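PDB 6LB7: calcium uptake protein 2, mitochondrial from Homo sapiens, which probably senses calcium through EF-hand motifs and regulates calcium uptake into mitochondria through the uniporter channel. Local coordinates for residues B[16-21]-B[26-31]; B[103-108]-B[114-119]; B[186-191]-B[245-250]; B[293-298]-B[304-309]. All coordinates share one frame; numbering follows the deposited sequence.

Followed from the N terminus, the four contacts come in series; none nests in or crosses another. Contact 1 closes the tight turn of the hairpin 20-22/25-27 and sets helix 11-17 beside helix 30-38. Contact 2 closes the calcium-binding loop between helices 99-108 and 118-129. Contact 3 spans the longest separation, 53 residues, and brings helix 239-249 against the long helix 173-196 near the centre of the chain. Contact 4 closes the loop between helices 288-298 and 308-320. It touches contact 3, F245 CE1 lying 4.2 Å from V294 CG2, whereas contacts 2 and 4 lie on opposite sides of the chain's centre, their own centres about 41 Å apart.

Contact 1: residues B[16-21]-B[26-31]; sequences QFSSLE and YYMTPR
L20 and Y27 face each other as an antiparallel hydrogen-bonded pair. L20 N donates a hydrogen bond to Y27 O at 3.2 Å, and the return bond, from Y27 N to L20 O, is shorter at 3.0 Å. On their common face the two side chains meet at the root, L20 CB lying 4.1 Å from Y27 CB. Farther out, the L20 side chain crosses that of T29 at about a right angle, CD1 touching T29 CG2 at 3.8 Å.

The next pair, E21 with Y26, is non-hydrogen-bonded and uses the other face. With E21 CG anti to the backbone N (chi1 -174°), the glutamate's methylene is laid over one face of the Y26 ring, 4.1 Å from its centroid and 18° off the normal. The carboxylate beyond is held elsewhere, by K50 and by the backbone N of G24. At the root of the tyrosine, Y26 CB rests against S18 CB at 3.9 Å, and Y26 CA sends a CH...O contact to L20 O at 3.4 Å. An alanine at Y26 would be likely to strip the cover from the E21 methylene and open a gap between it and S18.

Beyond the Y26 and Y27 pairs, M28 CE packs on F17 CB at 3.8 Å. The paired bridges and the short turn define a beta hairpin, here set between helices 11-17 and 30-38 in a small mixed sheet whose third strand is 49-50.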
# COMPACT_ATOMS: atom_id res chain seq x y z
N GLN B 16 -5.70 27.86 -12.79
CA GLN B 16 -6.52 28.83 -12.08
C GLN B 16 -5.70 29.62 -11.06
O GLN B 16 -5.89 30.83 -10.90
CB GLN B 16 -7.70 28.12 -11.42
CG GLN B 16 -8.14 28.67 -10.08
CD GLN B 16 -9.38 27.95 -9.53
OE1 GLN B 16 -9.41 26.72 -9.47
NE2 GLN B 16 -10.39 28.71 -9.15
N PHE B 17 -4.78 28.95 -10.35
CA PHE B 17 -3.95 29.62 -9.35
C PHE B 17 -2.67 30.22 -9.91
O PHE B 17 -2.07 31.08 -9.26
CB PHE B 17 -3.58 28.65 -8.21
CG PHE B 17 -4.62 28.56 -7.14
CD1 PHE B 17 -4.57 29.40 -6.04
CD2 PHE B 17 -5.66 27.64 -7.24
CE1 PHE B 17 -5.54 29.31 -5.05
CE2 PHE B 17 -6.62 27.55 -6.26
CZ PHE B 17 -6.56 28.39 -5.17
N SER B 18 -2.23 29.78 -11.09
CA SER B 18 -1.01 30.33 -11.68
C SER B 18 -1.16 31.82 -11.97
O SER B 18 -2.14 32.25 -12.58
CB SER B 18 -0.67 29.57 -12.96
OG SER B 18 -0.41 28.21 -12.68
N SER B 19 -0.18 32.60 -11.55
CA SER B 19 -0.16 34.03 -11.83
C SER B 19 0.84 34.40 -12.93
O SER B 19 0.99 35.59 -13.23
CB SER B 19 0.15 34.82 -10.55
OG SER B 19 1.47 34.59 -10.09
N LEU B 20 1.49 33.42 -13.55
CA LEU B 20 2.56 33.67 -14.51
C LEU B 20 2.34 32.83 -15.77
O LEU B 20 1.74 31.75 -15.72
CB LEU B 20 3.94 33.34 -13.90
CG LEU B 20 4.38 34.19 -12.70
CD1 LEU B 20 5.79 33.80 -12.29
CD2 LEU B 20 4.31 35.66 -13.04
N GLU B 21 2.82 33.36 -16.89
CA GLU B 21 2.73 32.69 -18.19
C GLU B 21 4.01 32.94 -18.97
O GLU B 21 4.59 34.02 -18.89
CB GLU B 21 1.50 33.17 -18.98
CG GLU B 21 1.24 32.43 -20.30
CD GLU B 21 1.98 33.04 -21.49
OE1 GLU B 21 2.32 34.24 -21.43
OE2 GLU B 21 2.22 32.32 -22.49
N TYR B 26 2.03 27.84 -18.15
CA TYR B 26 1.70 28.59 -16.95
C TYR B 26 2.59 28.16 -15.80
O TYR B 26 3.08 27.02 -15.74
CB TYR B 26 0.22 28.41 -16.60
CG TYR B 26 -0.65 29.13 -17.60
CD1 TYR B 26 -0.97 28.55 -18.82
CD2 TYR B 26 -1.12 30.41 -17.34
CE1 TYR B 26 -1.74 29.22 -19.75
CE2 TYR B 26 -1.89 31.09 -18.26
CZ TYR B 26 -2.20 30.49 -19.46
OH TYR B 26 -2.97 31.15 -20.39
N TYR B 27 2.80 29.09 -14.87
CA TYR B 27 3.67 28.87 -13.72
C TYR B 27 3.05 29.48 -12.48
O TYR B 27 2.38 30.51 -12.54
CB TYR B 27 5.07 29.44 -13.96
CG TYR B 27 5.79 28.80 -15.14
CD1 TYR B 27 5.70 29.35 -16.42
CD2 TYR B 27 6.50 27.62 -14.98
CE1 TYR B 27 6.34 28.75 -17.50
CE2 TYR B 27 7.16 27.02 -16.04
CZ TYR B 27 7.07 27.59 -17.30
OH TYR B 27 7.71 26.98 -18.35
N MET B 28 3.27 28.82 -11.34
CA MET B 28 2.98 29.38 -10.03
C MET B 28 4.22 30.07 -9.46
O MET B 28 5.34 29.62 -9.65
CB MET B 28 2.56 28.27 -9.08
CG MET B 28 1.22 27.67 -9.34
SD MET B 28 1.04 26.28 -8.19
CE MET B 28 -0.75 26.14 -8.16
N THR B 29 3.99 31.16 -8.72
CA THR B 29 4.98 31.58 -7.74
C THR B 29 4.83 30.74 -6.48
O THR B 29 3.81 30.07 -6.30
CB THR B 29 4.80 33.05 -7.37
OG1 THR B 29 3.51 33.23 -6.76
CG2 THR B 29 4.95 33.97 -8.62
N PRO B 30 5.82 30.76 -5.59
CA PRO B 30 5.65 30.07 -4.30
C PRO B 30 4.41 30.55 -3.53
O PRO B 30 3.73 29.74 -2.90
CB PRO B 30 6.95 30.39 -3.55
CG PRO B 30 7.97 30.54 -4.68
CD PRO B 30 7.21 31.21 -5.81
N ARG B 31 4.10 31.84 -3.63
CA ARG B 31 2.86 32.36 -3.04
C ARG B 31 1.64 31.67 -3.64
O ARG B 31 0.75 31.21 -2.90
CB ARG B 31 2.79 33.88 -3.25
CG ARG B 31 1.55 34.57 -2.65
CD ARG B 31 1.67 36.09 -2.79
NE ARG B 31 0.63 36.83 -2.08
CZ ARG B 31 -0.59 37.01 -2.57
NH1 ARG B 31 -0.91 36.50 -3.75
NH2 ARG B 31 -1.50 37.69 -1.87

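Contact 2: residues B[103-108]-B[114-119]; sequences VAFKML and EMIEKR. With CA (calcium ion), chain F.
I116 meets F105 and L108 through its terminal methyl. Its CG1 lies anti to the carbonyl carbon and the chain then runs on extended (chi2 172°), so CD1 is carried to the helix: it lies 3.4 Å from F105 CD1 and 3.7 Å from L108 CB. The side chains of F105 and I116 run antiparallel past one another, the methyl coming to the ring obliquely. The far end of the ring reaches E114, whose O lies at the ring's edge near its plane, 3.3 Å from F105 CZ. Y173 and F176 add edge-to-face contacts to the same ring.

K106 takes a different course. Its chain is bent at chi2 and again at chi3 (-73°), which curls NZ back to E114 OE1 at 3.3 Å in a weakly bonded salt bridge. D109 is its stronger partner. E114, for its part, brings its carboxylate round to the lysine although its CB points away from the helix.

M115 presents only its backbone to the site: its O binds calcium at 2.3 Å, and a water binds the calcium ion at 2.6 Å. D109, D111, N113 and E120 supply further ligands. Chemically, then, a neutral carbonyl reaches the ion from a chain whose next residue, I116, is buried against the helix, so hydrophobic packing adjoins calcium coordination directly, as in EF-hands.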
# COMPACT_ATOMS: atom_id res chain seq x y z
N VAL B 103 11.87 6.56 -0.25
CA VAL B 103 11.27 5.95 -1.44
C VAL B 103 11.19 6.95 -2.58
O VAL B 103 11.58 6.66 -3.71
CB VAL B 103 9.88 5.39 -1.09
CG1 VAL B 103 9.08 5.07 -2.33
CG2 VAL B 103 10.01 4.19 -0.16
N ALA B 104 10.67 8.15 -2.30
CA ALA B 104 10.59 9.16 -3.36
C ALA B 104 11.98 9.51 -3.88
O ALA B 104 12.16 9.71 -5.09
CB ALA B 104 9.89 10.42 -2.85
N PHE B 105 12.96 9.61 -2.98
CA PHE B 105 14.33 9.92 -3.40
C PHE B 105 14.86 8.82 -4.30
O PHE B 105 15.40 9.09 -5.39
CB PHE B 105 15.21 10.10 -2.15
CG PHE B 105 16.66 10.39 -2.46
CD1 PHE B 105 17.09 11.68 -2.69
CD2 PHE B 105 17.60 9.35 -2.50
CE1 PHE B 105 18.42 11.96 -2.98
CE2 PHE B 105 18.94 9.62 -2.78
CZ PHE B 105 19.35 10.92 -3.02
N LYS B 106 14.70 7.57 -3.88
CA LYS B 106 15.28 6.45 -4.62
C LYS B 106 14.55 6.21 -5.93
O LYS B 106 15.15 5.70 -6.88
CB LYS B 106 15.25 5.18 -3.76
CG LYS B 106 16.23 5.19 -2.58
CD LYS B 106 17.67 5.57 -3.02
CE LYS B 106 18.39 4.44 -3.81
NZ LYS B 106 19.61 4.95 -4.54
N MET B 107 13.26 6.59 -6.01
CA MET B 107 12.54 6.49 -7.28
C MET B 107 13.16 7.40 -8.33
O MET B 107 13.21 7.06 -9.52
CB MET B 107 11.05 6.85 -7.10
CG MET B 107 10.20 5.75 -6.48
SD MET B 107 10.15 4.29 -7.53
CE MET B 107 9.18 4.90 -8.91
N LEU B 108 13.63 8.58 -7.91
CA LEU B 108 14.22 9.55 -8.82
C LEU B 108 15.69 9.29 -9.11
O LEU B 108 16.18 9.70 -10.17
CB LEU B 108 14.06 10.96 -8.23
CG LEU B 108 12.67 11.59 -8.19
CD1 LEU B 108 12.66 12.85 -7.33
CD2 LEU B 108 12.21 11.93 -9.60
N GLU B 114 23.07 7.57 -5.34
CA GLU B 114 22.66 8.19 -4.07
C GLU B 114 22.61 9.70 -4.15
O GLU B 114 22.65 10.38 -3.12
CB GLU B 114 23.57 7.75 -2.93
CG GLU B 114 23.78 6.26 -2.86
CD GLU B 114 22.53 5.50 -2.46
OE1 GLU B 114 21.51 6.14 -2.14
OE2 GLU B 114 22.57 4.25 -2.44
N MET B 115 22.53 10.25 -5.35
CA MET B 115 22.41 11.67 -5.57
C MET B 115 21.44 11.87 -6.72
O MET B 115 21.46 11.13 -7.71
CB MET B 115 23.76 12.31 -5.92
CG MET B 115 24.85 12.02 -4.95
SD MET B 115 26.51 12.09 -5.63
CE MET B 115 26.38 13.40 -6.68
N ILE B 116 20.59 12.86 -6.61
CA ILE B 116 19.70 13.18 -7.70
C ILE B 116 20.32 14.29 -8.52
O ILE B 116 20.74 15.32 -7.98
CB ILE B 116 18.31 13.58 -7.19
CG1 ILE B 116 17.62 12.36 -6.57
CG2 ILE B 116 17.51 14.15 -8.36
CD1 ILE B 116 16.33 12.73 -5.87
N GLU B 117 20.41 14.08 -9.81
CA GLU B 117 20.97 15.09 -10.69
C GLU B 117 19.85 15.71 -11.51
O GLU B 117 18.78 15.12 -11.67
CB GLU B 117 22.06 14.47 -11.56
CG GLU B 117 22.99 13.65 -10.69
CD GLU B 117 24.36 13.39 -11.30
OE1 GLU B 117 24.70 14.03 -12.32
OE2 GLU B 117 25.08 12.54 -10.75
N LYS B 118 20.11 16.93 -11.99
CA LYS B 118 19.10 17.65 -12.75
C LYS B 118 18.48 16.75 -13.82
O LYS B 118 17.26 16.76 -14.01
CB LYS B 118 19.69 18.91 -13.37
CG LYS B 118 18.65 19.82 -14.03
CD LYS B 118 19.25 21.17 -14.41
CE LYS B 118 18.21 22.05 -15.10
NZ LYS B 118 18.71 23.43 -15.37
N ARG B 119 19.31 15.93 -14.47
CA ARG B 119 18.83 15.06 -15.54
C ARG B 119 17.83 14.03 -15.01
O ARG B 119 16.86 13.69 -15.70
CB ARG B 119 20.01 14.35 -16.21
CG ARG B 119 19.67 13.00 -16.83
CD ARG B 119 20.92 12.24 -17.32
NE ARG B 119 21.92 12.08 -16.26
CZ ARG B 119 22.98 12.87 -16.12
NH1 ARG B 119 23.19 13.86 -16.98
NH2 ARG B 119 23.83 12.67 -15.13
CA CA F . 21.56 9.73 -9.51
O HOH W 1 23.18 10.88 -11.21

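Contact 3: residues B[186-191]-B[245-250]; sequences EIQEME and FCHFTT
Q188 lays its side chain against C246 and H247 of helix 239-249. Its CG touches C246 twice, CB at 3.6 Å and SG at 3.8 Å, while the amide NE2 lies 3.5 Å from the same CB. Because CG is anti to the carbonyl carbon (chi1 -59°) and the chain runs extended beyond it, the amide is carried across to the neighbouring helix. NE2 also nears H247 CD2 at 3.6 Å; there the two side chains cross at about a right angle, the amide and imidazole planes 75° apart, which excludes stacking.

The polar link is indirect. A water accepts weakly from Q188 NE2 at 2.7 Å and donates weakly to C246 O at 3.2 Å. That carbonyl is also gripped by T249 OG1, at 2.6 Å, three residues on along the chain, and T250 OG1 closes on H247 O in the same way. Replacing Q188 by an alanine would probably leave the water without its N-H donor and open a gap beside C246.

Farther out, salt bridges flank the contact on the long helix: E189 pairs with K243 and R74, and E191 with R318 and R321. On its other side, helix 239-249 places F245 on F311 and L315. With just 152 Å² buried, this is a small, water-assisted helix-helix packing at the middle of the chain, where helix 173-196, whose start meets F105 of the calcium-bound EF-hand, adjoins the C-terminal helices.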
# COMPACT_ATOMS: atom_id res chain seq x y z
N GLU B 186 6.17 23.70 6.84
CA GLU B 186 5.74 25.02 6.42
C GLU B 186 4.23 25.09 6.18
O GLU B 186 3.58 26.05 6.61
CB GLU B 186 6.52 25.46 5.18
CG GLU B 186 6.06 26.81 4.65
CD GLU B 186 7.16 27.58 3.92
OE1 GLU B 186 7.95 26.99 3.16
OE2 GLU B 186 7.23 28.80 4.11
N ILE B 187 3.65 24.09 5.50
CA ILE B 187 2.19 24.07 5.32
C ILE B 187 1.49 24.00 6.67
O ILE B 187 0.46 24.65 6.88
CB ILE B 187 1.73 22.89 4.43
CG1 ILE B 187 2.39 22.91 3.05
CG2 ILE B 187 0.16 22.86 4.32
CD1 ILE B 187 2.41 24.25 2.41
N GLN B 188 2.00 23.16 7.58
CA GLN B 188 1.29 23.12 8.85
C GLN B 188 1.42 24.44 9.60
O GLN B 188 0.45 24.96 10.15
CB GLN B 188 1.79 21.95 9.72
CG GLN B 188 1.66 20.53 9.11
CD GLN B 188 2.74 19.57 9.61
OE1 GLN B 188 3.56 19.90 10.36
NE2 GLN B 188 2.71 18.37 9.18
N GLU B 189 2.57 25.11 9.58
CA GLU B 189 2.66 26.37 10.31
C GLU B 189 1.78 27.43 9.67
O GLU B 189 1.16 28.25 10.36
CB GLU B 189 4.12 26.85 10.38
CG GLU B 189 4.98 25.99 11.31
CD GLU B 189 6.44 26.39 11.34
OE1 GLU B 189 6.84 27.30 10.59
OE2 GLU B 189 7.18 25.78 12.13
N MET B 190 1.72 27.44 8.34
CA MET B 190 0.91 28.46 7.68
C MET B 190 -0.58 28.22 7.93
O MET B 190 -1.33 29.16 8.23
CB MET B 190 1.23 28.47 6.20
CG MET B 190 0.59 29.58 5.46
SD MET B 190 1.36 29.68 3.84
CE MET B 190 0.95 31.36 3.44
N GLU B 191 -1.03 26.97 7.81
CA GLU B 191 -2.42 26.66 8.11
C GLU B 191 -2.75 26.92 9.58
O GLU B 191 -3.83 27.40 9.90
CB GLU B 191 -2.74 25.22 7.72
CG GLU B 191 -2.74 25.02 6.21
CD GLU B 191 -3.32 23.70 5.77
OE1 GLU B 191 -3.16 22.69 6.50
OE2 GLU B 191 -3.97 23.67 4.70
N PHE B 245 -1.11 16.09 15.01
CA PHE B 245 -2.29 15.62 14.29
C PHE B 245 -2.04 15.58 12.80
O PHE B 245 -2.46 14.63 12.13
CB PHE B 245 -3.52 16.48 14.57
CG PHE B 245 -4.78 15.89 14.01
CD1 PHE B 245 -5.48 14.94 14.74
CD2 PHE B 245 -5.23 16.25 12.74
CE1 PHE B 245 -6.64 14.37 14.23
CE2 PHE B 245 -6.38 15.68 12.20
CZ PHE B 245 -7.09 14.73 12.96
N CYS B 246 -1.40 16.62 12.25
CA CYS B 246 -1.16 16.63 10.82
C CYS B 246 -0.27 15.46 10.41
O CYS B 246 -0.47 14.86 9.35
CB CYS B 246 -0.55 17.96 10.36
SG CYS B 246 -1.68 19.36 10.54
N HIS B 247 0.75 15.14 11.22
CA HIS B 247 1.57 13.96 10.92
C HIS B 247 0.73 12.69 10.95
O HIS B 247 0.94 11.78 10.12
CB HIS B 247 2.72 13.86 11.92
CG HIS B 247 3.77 14.91 11.74
ND1 HIS B 247 4.43 15.50 12.79
CD2 HIS B 247 4.27 15.47 10.61
CE1 HIS B 247 5.29 16.38 12.33
NE2 HIS B 247 5.21 16.39 11.01
N PHE B 248 -0.21 12.59 11.90
CA PHE B 248 -1.10 11.43 11.95
C PHE B 248 -1.95 11.29 10.68
O PHE B 248 -2.24 10.17 10.25
CB PHE B 248 -1.98 11.51 13.21
CG PHE B 248 -3.32 10.81 13.07
CD1 PHE B 248 -3.43 9.45 13.30
CD2 PHE B 248 -4.47 11.53 12.74
CE1 PHE B 248 -4.67 8.80 13.18
CE2 PHE B 248 -5.71 10.89 12.62
CZ PHE B 248 -5.80 9.51 12.85
N THR B 249 -2.34 12.40 10.05
CA THR B 249 -3.13 12.27 8.83
C THR B 249 -2.35 11.62 7.68
O THR B 249 -2.97 11.16 6.73
CB THR B 249 -3.67 13.63 8.37
OG1 THR B 249 -2.58 14.45 7.91
CG2 THR B 249 -4.42 14.34 9.52
N THR B 250 -1.02 11.57 7.74
CA THR B 250 -0.27 10.91 6.67
C THR B 250 -0.14 9.41 6.89
O THR B 250 0.39 8.72 6.02
CB THR B 250 1.13 11.53 6.48
OG1 THR B 250 1.93 11.33 7.65
CG2 THR B 250 1.04 13.04 6.19
O HOH W 2 1.93 16.21 7.69

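Contact 4: residues B[293-298]-B[304-309]; sequences TVFKIF and ECLSHE
L306 is the tightly packed member, driven against one side of helix 288-298. Its CD1 stands over the centre of the F295 ring, 3.9 Å from the centroid and only 6° off the normal, a CH-pi contact of nearly ideal alignment. The same methyl touches F298 CB at 3.7 Å and V294 CG1 at 3.9 Å, so three helix residues surround it. CG anti to the backbone N (chi1 -164°) carries the leucine over the ring, while CB, nearer the chain, meets F295 CE1 at 3.8 Å. F311 and F274 close in on the leucine from other helices.

A second firm point lies beside it: S307 N donates to F298 O at 2.8 Å, nearly straight at 163°. This ties F298 to the residue just before helix 308-320. The helix-loop-helix order, with L306 bonded through its backbone to V269 of the partner loop, is consistent with an EF-hand, L306 matching the hydrophobic eighth position of the loop and I116 its equivalent in contact 2.

The other end is looser. E304 is exposed, and across the contact only its backbone comes close: its O lies at the edge of the F295 ring, 3.9 Å from CE1, while its carboxylate leads away from the helix. The C305 CB points away from helix 288-298, and its side chain packs on P268 and R270. S307 OG makes at most a weak bond to F298 O at 3.2 Å, and takes a weak one from L300 N.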
# COMPACT_ATOMS: atom_id res chain seq x y z
N THR B 293 -11.79 16.95 20.92
CA THR B 293 -12.45 17.61 19.80
C THR B 293 -12.95 16.61 18.77
O THR B 293 -14.07 16.73 18.26
CB THR B 293 -11.50 18.62 19.15
OG1 THR B 293 -11.14 19.62 20.11
CG2 THR B 293 -12.17 19.29 17.97
N VAL B 294 -12.11 15.63 18.43
CA VAL B 294 -12.52 14.62 17.46
C VAL B 294 -13.77 13.89 17.93
O VAL B 294 -14.72 13.70 17.16
CB VAL B 294 -11.37 13.63 17.19
CG1 VAL B 294 -11.91 12.38 16.49
CG2 VAL B 294 -10.29 14.29 16.35
N PHE B 295 -13.81 13.50 19.20
CA PHE B 295 -14.96 12.75 19.70
C PHE B 295 -16.20 13.64 19.83
O PHE B 295 -17.31 13.19 19.53
CB PHE B 295 -14.62 12.07 21.03
CG PHE B 295 -14.08 10.68 20.86
CD1 PHE B 295 -14.88 9.57 21.06
CD2 PHE B 295 -12.76 10.49 20.45
CE1 PHE B 295 -14.38 8.29 20.87
CE2 PHE B 295 -12.25 9.21 20.26
CZ PHE B 295 -13.06 8.11 20.47
N LYS B 296 -16.05 14.90 20.25
CA LYS B 296 -17.23 15.76 20.30
C LYS B 296 -17.83 15.94 18.91
O LYS B 296 -19.06 16.01 18.76
CB LYS B 296 -16.90 17.12 20.92
CG LYS B 296 -16.47 17.08 22.38
CD LYS B 296 -17.64 17.00 23.33
CE LYS B 296 -17.20 17.30 24.76
NZ LYS B 296 -16.60 18.66 24.87
N ILE B 297 -16.99 16.03 17.88
CA ILE B 297 -17.52 16.26 16.53
C ILE B 297 -18.12 14.98 15.93
O ILE B 297 -19.16 15.03 15.26
CB ILE B 297 -16.42 16.82 15.59
CG1 ILE B 297 -15.88 18.17 16.09
CG2 ILE B 297 -16.95 16.94 14.16
CD1 ILE B 297 -14.65 18.64 15.29
N PHE B 298 -17.45 13.84 16.12
CA PHE B 298 -17.81 12.63 15.40
C PHE B 298 -18.38 11.53 16.30
O PHE B 298 -18.53 10.40 15.85
CB PHE B 298 -16.59 12.10 14.62
CG PHE B 298 -16.08 13.05 13.56
CD1 PHE B 298 -14.99 13.88 13.82
CD2 PHE B 298 -16.67 13.11 12.30
CE1 PHE B 298 -14.50 14.76 12.86
CE2 PHE B 298 -16.19 13.98 11.33
CZ PHE B 298 -15.11 14.80 11.60
N GLU B 304 -20.63 7.83 23.23
CA GLU B 304 -19.17 7.95 23.35
C GLU B 304 -18.43 6.92 22.50
O GLU B 304 -17.31 6.52 22.84
CB GLU B 304 -18.74 7.86 24.81
CG GLU B 304 -19.22 9.02 25.66
CD GLU B 304 -18.86 8.85 27.11
OE1 GLU B 304 -18.99 7.71 27.62
OE2 GLU B 304 -18.43 9.84 27.73
N CYS B 305 -19.04 6.48 21.40
CA CYS B 305 -18.34 5.73 20.36
C CYS B 305 -18.14 6.63 19.14
O CYS B 305 -19.01 7.43 18.81
CB CYS B 305 -19.09 4.46 19.98
SG CYS B 305 -19.34 3.35 21.39
N LEU B 306 -17.00 6.48 18.49
CA LEU B 306 -16.66 7.35 17.37
C LEU B 306 -17.30 6.81 16.09
O LEU B 306 -17.18 5.61 15.79
CB LEU B 306 -15.15 7.44 17.20
CG LEU B 306 -14.68 8.59 16.30
CD1 LEU B 306 -14.82 9.90 17.05
CD2 LEU B 306 -13.26 8.40 15.83
N SER B 307 -17.97 7.68 15.35
CA SER B 307 -18.42 7.32 14.00
C SER B 307 -17.18 7.39 13.11
O SER B 307 -16.88 8.40 12.47
CB SER B 307 -19.53 8.25 13.54
OG SER B 307 -20.55 8.32 14.51
N HIS B 308 -16.42 6.30 13.11
CA HIS B 308 -15.07 6.37 12.58
C HIS B 308 -15.06 6.41 11.06
O HIS B 308 -14.12 6.95 10.46
CB HIS B 308 -14.23 5.20 13.09
CG HIS B 308 -14.88 3.86 12.90
ND1 HIS B 308 -14.80 3.16 11.72
CD2 HIS B 308 -15.62 3.10 13.75
CE1 HIS B 308 -15.46 2.02 11.85
NE2 HIS B 308 -15.97 1.97 13.06
N GLU B 309 -16.09 5.86 10.42
CA GLU B 309 -16.18 5.95 8.97
C GLU B 309 -16.37 7.39 8.52
O GLU B 309 -15.78 7.82 7.52
CB GLU B 309 -17.33 5.07 8.47
CG GLU B 309 -17.18 3.57 8.78
CD GLU B 309 -17.97 3.12 10.02
OE1 GLU B 309 -18.22 3.94 10.94
OE2 GLU B 309 -18.35 1.92 10.07